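PDB 6N7M: uncharacterized protein from Peptoclostridium difficile, which is of unknown function but probably carries a signal sequence, and whose ordered part forms a helical hairpin in a two-chain assembly. Local coordinates for residues H43-E46 with L47-Y50; Q62-L65 with E66-I69. All coordinates share one frame; numbering follows the deposited sequence. Where two conformers were deposited one is given.

How the interactions relate
Interactions 1 and 2 are successive helical segments, one on each arm of an antiparallel hairpin: residues 43-50 lie on helix 37-51 and residues 62-69 open helix 62-82. Their centres stand about 12 Å apart, and their apolar faces meet. Leu47 of interaction 1 makes two of the contacts between them, its CD2 lying 3.5 Å from Ile69 CG1 and 4.0 Å from Leu65 CD1 of interaction 2. Beside it, the aliphatic part of Lys48 adds to the seam, with CG 3.7 Å from Ile69 CG2. The i to i+4 bonding gives the helix its repeat, so apolar residues four apart, such as Leu65 and Ile69, come to the same face. No active site or ligand pocket is known here.

Interaction 1: H43-E46 with L47-Y50; sequences HIQE and LKDY
Side chains four residues apart, Gln45 with Asp49 and Ile44 with Lys48, meet along the outer and flanking surfaces of helix 37-51, the first arm of a helical hairpin. The frame is regular alpha-helical bonding: Leu47 N donates to His43 O, Lys48 N to Ile44 O, Asp49 N to Gln45 O and Tyr50 N to Glu46 O, all between 2.9 and 3.0 Å. Around this frame the side chains sort by face. Leu47 is buried against Met72 of helix 62-82, and it also packs on Val32 of the second subunit. Ile44 is buried too. Its CG2 touches the middle of the lysine chain, 4.1 Å from Lys48 CD: Lys48 CG lies beside its own backbone N (chi1 -74°) and passes 3.4 Å from Ile44 O, which carries CD toward Ile44 CG2. The ammonium end goes on to a long, weak ion pair with Glu73. Tyr50 CB rests on Glu46 O, but its ring leads away and its hydroxyl is hydrogen-bonded to Val57 N in the connecting loop. On the exposed face the amide of Gln45, bent at chi2 (63°), is turned 71° from the carboxylate plane of Asp49. Gln45 was modelled in two conformers, so this approach is doubtful in detail; in the conformer given, Gln45 NE2 lies 2.8 Å from Asp49 OD1.

Interaction 2: Q62-L65 with E66-I69; sequences QKDL and EETI
With chi1 at -65°, Thr68 holds OG1 beside its own backbone N and opposite its carbonyl carbon, which turns the hydroxyl back one helical turn onto Asp64 O. The result is the familiar i to i-4 threonine bond of an alpha-helix, here in the first turns of helix 62-82, the second arm of the hairpin. Thr68 N donates to Asp64 O at 2.9 Å and Thr68 OG1 donates to the same oxygen at 3.1 Å, the two arriving from opposite faces of the carbonyl plane. A water also donates to Asp64 O, so three bonds grip one backbone oxygen; the bond from OG1 probably helps to hold the threonine's chi1. Thr68 packs in addition on Met87 of the second subunit.

Glu66 uses the same kind of first torsion (chi1 -67°) to another end. Its CG passes 3.2 Å from Gln62 O, and its extended chain carries OE2 to 3.5 Å from Gln62 CG, the carboxylate nearly perpendicular to the amide. This is contact with the aliphatic part of the glutamine, whose NE2 is hydrogen-bonded to Ala51 O at the end of helix 37-51, tying the two arms together. On the buried face Leu65 and Ile69 meet through their CD1 methyls at 4.2 Å, and Leu65 also packs on Ala51 of the first arm.

The solvent-facing side is less comfortable: Asp64 OD1 and Glu67 OE1, like charges, stand 4.2 Å apart, which probably raises the affinity of one or the other for a proton. The water that donates to Asp64 O may ease this, for it also donates to Glu67 OE1 at 2.7 Å.

Interaction 1: H43-E46 with L47-Y50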
# COMPACT_ATOMS: atom_id res chain seq x y z
N HIS A 43 -7.75 -0.49 7.87
CA HIS A 43 -6.66 0.39 7.40
C HIS A 43 -7.16 1.84 7.32
O HIS A 43 -6.44 2.78 7.82
CB HIS A 43 -6.07 -0.17 6.10
CG HIS A 43 -5.09 0.74 5.45
ND1 HIS A 43 -3.86 1.00 6.01
CD2 HIS A 43 -5.16 1.45 4.32
CE1 HIS A 43 -3.23 1.88 5.26
NE2 HIS A 43 -3.99 2.15 4.22
N ILE A 44 -8.35 2.02 6.76
CA ILE A 44 -8.97 3.36 6.63
C ILE A 44 -9.19 3.97 8.01
O ILE A 44 -8.91 5.15 8.16
CB ILE A 44 -10.29 3.28 5.83
CG1 ILE A 44 -10.01 3.00 4.35
CG2 ILE A 44 -11.14 4.54 6.02
CD1 ILE A 44 -11.23 2.65 3.55
N GLN A 45 -9.64 3.17 8.98
CA GLN A 45 -9.93 3.70 10.34
C GLN A 45 -8.61 4.10 11.01
O GLN A 45 -8.61 5.13 11.72
CB GLN A 45 -10.68 2.66 11.17
CG GLN A 45 -11.03 3.13 12.57
CD GLN A 45 -11.97 4.31 12.54
OE1 GLN A 45 -12.84 4.43 11.69
NE2 GLN A 45 -11.85 5.16 13.54
N GLU A 46 -7.54 3.34 10.77
CA GLU A 46 -6.23 3.68 11.37
C GLU A 46 -5.77 5.02 10.78
O GLU A 46 -5.23 5.84 11.55
CB GLU A 46 -5.18 2.59 11.11
CG GLU A 46 -3.95 2.75 11.98
CD GLU A 46 -2.74 1.89 11.65
OE1 GLU A 46 -1.72 2.04 12.33
OE2 GLU A 46 -2.80 1.10 10.68
N LEU A 47 -6.03 5.23 9.48
CA LEU A 47 -5.62 6.50 8.82
C LEU A 47 -6.49 7.66 9.32
O LEU A 47 -5.94 8.78 9.46
CB LEU A 47 -5.76 6.38 7.30
CG LEU A 47 -5.16 7.54 6.52
CD1 LEU A 47 -3.67 7.67 6.82
CD2 LEU A 47 -5.39 7.36 5.03
N LYS A 48 -7.76 7.38 9.56
CA LYS A 48 -8.66 8.45 10.08
C LYS A 48 -8.21 8.84 11.48
O LYS A 48 -8.15 10.08 11.78
CB LYS A 48 -10.12 8.00 10.08
CG LYS A 48 -10.76 7.94 8.71
CD LYS A 48 -12.16 7.44 8.68
CE LYS A 48 -13.17 8.40 9.24
NZ LYS A 48 -14.55 7.93 8.97
N ASP A 49 -7.87 7.85 12.28
CA ASP A 49 -7.44 8.14 13.68
C ASP A 49 -6.13 8.91 13.65
O ASP A 49 -6.00 9.90 14.41
CB ASP A 49 -7.32 6.84 14.48
CG ASP A 49 -8.65 6.14 14.68
OD1 ASP A 49 -9.67 6.68 14.25
OD2 ASP A 49 -8.63 5.02 15.23
N TYR A 50 -5.22 8.52 12.74
CA TYR A 50 -3.91 9.20 12.65
C TYR A 50 -4.10 10.66 12.22
O TYR A 50 -3.47 11.56 12.83
CB TYR A 50 -2.96 8.42 11.76
CG TYR A 50 -1.57 8.98 11.83
CD1 TYR A 50 -0.74 8.66 12.90
CD2 TYR A 50 -1.12 9.90 10.90
CE1 TYR A 50 0.52 9.22 13.03
CE2 TYR A 50 0.14 10.45 11.00
CZ TYR A 50 0.96 10.12 12.07
OH TYR A 50 2.22 10.64 12.17

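Interaction 2: Q62-L65 with E66-I69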
# COMPACT_ATOMS: atom_id res chain seq x y z
N GLN A 62 -3.86 18.75 5.26
CA GLN A 62 -4.99 18.08 5.96
C GLN A 62 -6.12 17.84 4.95
O GLN A 62 -6.76 16.79 5.03
CB GLN A 62 -5.50 18.94 7.12
CG GLN A 62 -6.43 18.18 8.04
CD GLN A 62 -5.70 17.10 8.80
OE1 GLN A 62 -4.48 17.13 8.99
NE2 GLN A 62 -6.45 16.14 9.32
N LYS A 63 -6.34 18.79 4.03
CA LYS A 63 -7.42 18.67 3.02
C LYS A 63 -7.09 17.55 2.03
O LYS A 63 -8.02 16.84 1.67
CB LYS A 63 -7.61 19.99 2.26
CG LYS A 63 -8.25 21.13 3.04
CD LYS A 63 -8.40 22.36 2.16
CE LYS A 63 -9.32 23.44 2.70
NZ LYS A 63 -10.73 22.98 2.72
N ASP A 64 -5.82 17.41 1.65
CA ASP A 64 -5.43 16.32 0.72
C ASP A 64 -5.65 14.97 1.43
O ASP A 64 -6.09 14.02 0.78
CB ASP A 64 -3.99 16.46 0.23
CG ASP A 64 -3.77 17.71 -0.60
OD1 ASP A 64 -4.77 18.21 -1.18
OD2 ASP A 64 -2.61 18.19 -0.64
N LEU A 65 -5.31 14.90 2.71
CA LEU A 65 -5.47 13.61 3.44
C LEU A 65 -6.95 13.27 3.58
O LEU A 65 -7.33 12.10 3.35
CB LEU A 65 -4.76 13.74 4.80
CG LEU A 65 -4.82 12.49 5.69
CD1 LEU A 65 -4.42 11.24 4.93
CD2 LEU A 65 -3.93 12.67 6.92
N GLU A 66 -7.79 14.27 3.87
CA GLU A 66 -9.25 14.01 3.99
C GLU A 66 -9.81 13.58 2.64
O GLU A 66 -10.66 12.71 2.65
CB GLU A 66 -9.95 15.24 4.57
CG GLU A 66 -9.53 15.50 6.01
CD GLU A 66 -10.28 16.61 6.72
OE1 GLU A 66 -11.37 16.98 6.26
OE2 GLU A 66 -9.75 17.11 7.73
N GLU A 67 -9.31 14.16 1.54
CA GLU A 67 -9.71 13.80 0.16
C GLU A 67 -9.29 12.37 -0.16
O GLU A 67 -10.08 11.63 -0.80
CB GLU A 67 -9.07 14.77 -0.82
CG GLU A 67 -9.55 14.61 -2.24
CD GLU A 67 -8.77 15.46 -3.24
OE1 GLU A 67 -7.56 15.70 -2.98
OE2 GLU A 67 -9.36 15.89 -4.25
N THR A 68 -8.06 12.00 0.20
CA THR A 68 -7.55 10.61 0.00
C THR A 68 -8.41 9.62 0.80
O THR A 68 -8.74 8.58 0.25
CB THR A 68 -6.06 10.53 0.37
OG1 THR A 68 -5.35 11.35 -0.55
CG2 THR A 68 -5.47 9.13 0.35
N ILE A 69 -8.72 9.91 2.07
CA ILE A 69 -9.59 9.02 2.89
C ILE A 69 -10.96 8.86 2.19
O ILE A 69 -11.46 7.71 2.12
CB ILE A 69 -9.67 9.56 4.32
CG1 ILE A 69 -8.31 9.36 5.02
CG2 ILE A 69 -10.80 8.89 5.08
CD1 ILE A 69 -8.20 9.98 6.39
O HOH W 1 -5.58 14.16 -1.90